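Local coordinates for protein endoglucanase A (PDB 3IK2) that probably hydrolyses internal beta-1,4-glucosidic bonds of cellulose and related glucans, as a family 44 glycoside hydrolase with a TIM-like barrel, at residues G137-T142 with Y151-V156. Sequence-based numbering, arbitrary orientation.
Sequences GPLSLT and YMDEFV
E154, a buried carboxylate in the first turn of helix 152-163, uses the anti side of its OE2 rather than the syn side to take the backbone N-H of S140. S140 N lies 2.9 Å from E154 OE2 and sits 19° out of the carboxylate plane. The N-H...O angle of 141° leaves the bond bent. Glutamate suits the place because its chain, with CG anti to the backbone N (chi1 -172°) and extended beyond it, spans the gap from helix to loop; the same OE2 forms a salt bridge with K135, whose ammonium also bonds P138 O.

L139 supplies the apolar half, its branched end fitting against the helix start and I215 of helix 198-215. The side chains of L139 and E154 run alongside one another, pointing opposite ways, with L139 CG 3.8 Å from E154 CA, while L139 CD1 lies 3.7 Å from OD2 of D153. An acidic residue suits the N-terminal end of a helix dipole, and D153 OD1 adds a weak bond to E154 N. D153 OD2 accepts from K135 N, joining the preceding loop.

S140 O accepts from a water. The short side chain reaches forward along the loop, where S140 OG accepts from T142 N at 3.0 Å, an ST turn that a small hydroxyl side chain is suited to make.

The calcium ion, held by E48, D144, D147 and S149, lies about 6 Å from the E154 side chain. E154 is probably ionised, its charge probably offset by K135, so the loop is held to the helix start by a polar grip as well as by the leucine.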
# COMPACT_ATOMS: atom_id res chain seq x y z
N GLY A 137 -1.50 -7.06 34.10
CA GLY A 137 -2.54 -7.79 34.81
C GLY A 137 -3.39 -8.57 33.79
O GLY A 137 -3.14 -8.49 32.57
N PRO A 138 -4.36 -9.37 34.26
CA PRO A 138 -5.23 -10.12 33.36
C PRO A 138 -6.00 -9.23 32.38
O PRO A 138 -6.47 -8.12 32.72
CB PRO A 138 -6.20 -10.87 34.29
CG PRO A 138 -5.82 -10.52 35.69
CD PRO A 138 -4.60 -9.67 35.69
N LEU A 139 -6.10 -9.76 31.16
CA LEU A 139 -6.77 -9.11 30.04
C LEU A 139 -8.28 -9.30 30.19
O LEU A 139 -8.74 -10.25 30.83
CB LEU A 139 -6.22 -9.68 28.73
CG LEU A 139 -4.96 -9.04 28.07
CD1 LEU A 139 -4.05 -8.20 28.99
CD2 LEU A 139 -4.15 -10.01 27.19
N SER A 140 -9.05 -8.34 29.68
CA SER A 140 -10.50 -8.38 29.74
C SER A 140 -11.06 -8.05 28.36
O SER A 140 -10.48 -7.23 27.65
CB SER A 140 -11.02 -7.36 30.76
OG SER A 140 -12.44 -7.37 30.74
N LEU A 141 -12.18 -8.68 27.99
CA LEU A 141 -12.92 -8.33 26.77
C LEU A 141 -13.82 -7.11 26.98
O LEU A 141 -14.41 -6.60 26.03
CB LEU A 141 -13.76 -9.51 26.26
CG LEU A 141 -12.93 -10.76 25.95
CD1 LEU A 141 -13.81 -12.04 25.70
CD2 LEU A 141 -11.94 -10.50 24.78
N THR A 142 -13.91 -6.68 28.22
CA THR A 142 -14.60 -5.46 28.61
C THR A 142 -13.62 -4.50 29.34
O THR A 142 -13.64 -4.37 30.58
CB THR A 142 -15.76 -5.81 29.53
OG1 THR A 142 -15.23 -6.53 30.63
CG2 THR A 142 -16.76 -6.69 28.83
N TYR A 151 -4.57 -0.25 26.83
CA TYR A 151 -3.54 -1.30 26.70
C TYR A 151 -3.59 -1.99 25.34
O TYR A 151 -4.63 -2.53 24.96
CB TYR A 151 -3.68 -2.35 27.84
CG TYR A 151 -3.53 -1.70 29.18
CD1 TYR A 151 -2.26 -1.56 29.77
CD2 TYR A 151 -4.63 -1.12 29.83
CE1 TYR A 151 -2.10 -0.90 30.99
CE2 TYR A 151 -4.49 -0.46 31.05
CZ TYR A 151 -3.22 -0.36 31.62
OH TYR A 151 -3.06 0.29 32.81
N MET A 152 -2.48 -1.96 24.61
CA MET A 152 -2.39 -2.59 23.29
C MET A 152 -2.50 -4.11 23.29
O MET A 152 -3.10 -4.68 22.40
CB MET A 152 -1.15 -2.10 22.50
CG MET A 152 -1.22 -0.61 22.16
SD MET A 152 -2.67 -0.18 21.18
CE MET A 152 -3.69 0.68 22.35
N ASP A 153 -1.96 -4.77 24.30
CA ASP A 153 -2.10 -6.24 24.35
C ASP A 153 -3.55 -6.66 24.54
O ASP A 153 -4.02 -7.63 23.95
CB ASP A 153 -1.21 -6.89 25.42
CG ASP A 153 -1.44 -6.34 26.83
OD1 ASP A 153 -2.17 -5.35 27.07
OD2 ASP A 153 -0.81 -6.90 27.72
N GLU A 154 -4.26 -5.90 25.38
CA GLU A 154 -5.65 -6.16 25.66
C GLU A 154 -6.51 -6.00 24.39
O GLU A 154 -7.46 -6.76 24.16
CB GLU A 154 -6.12 -5.24 26.79
CG GLU A 154 -7.49 -5.54 27.29
CD GLU A 154 -7.79 -4.88 28.61
OE1 GLU A 154 -7.78 -3.63 28.67
OE2 GLU A 154 -8.02 -5.62 29.60
N PHE A 155 -6.13 -5.02 23.57
CA PHE A 155 -6.76 -4.70 22.29
C PHE A 155 -6.61 -5.84 21.27
O PHE A 155 -7.60 -6.28 20.66
CB PHE A 155 -6.14 -3.38 21.77
CG PHE A 155 -6.73 -2.83 20.47
CD1 PHE A 155 -7.91 -3.34 19.91
CD2 PHE A 155 -6.10 -1.76 19.82
CE1 PHE A 155 -8.43 -2.80 18.67
CE2 PHE A 155 -6.60 -1.22 18.62
CZ PHE A 155 -7.78 -1.76 18.05
N VAL A 156 -5.38 -6.33 21.08
CA VAL A 156 -5.12 -7.36 20.09
C VAL A 156 -5.85 -8.62 20.58
O VAL A 156 -6.53 -9.29 19.79
CB VAL A 156 -3.59 -7.65 19.95
CG1 VAL A 156 -3.33 -8.71 18.90
CG2 VAL A 156 -2.83 -6.38 19.57
O HOH W 1 -9.02 -8.25 25.47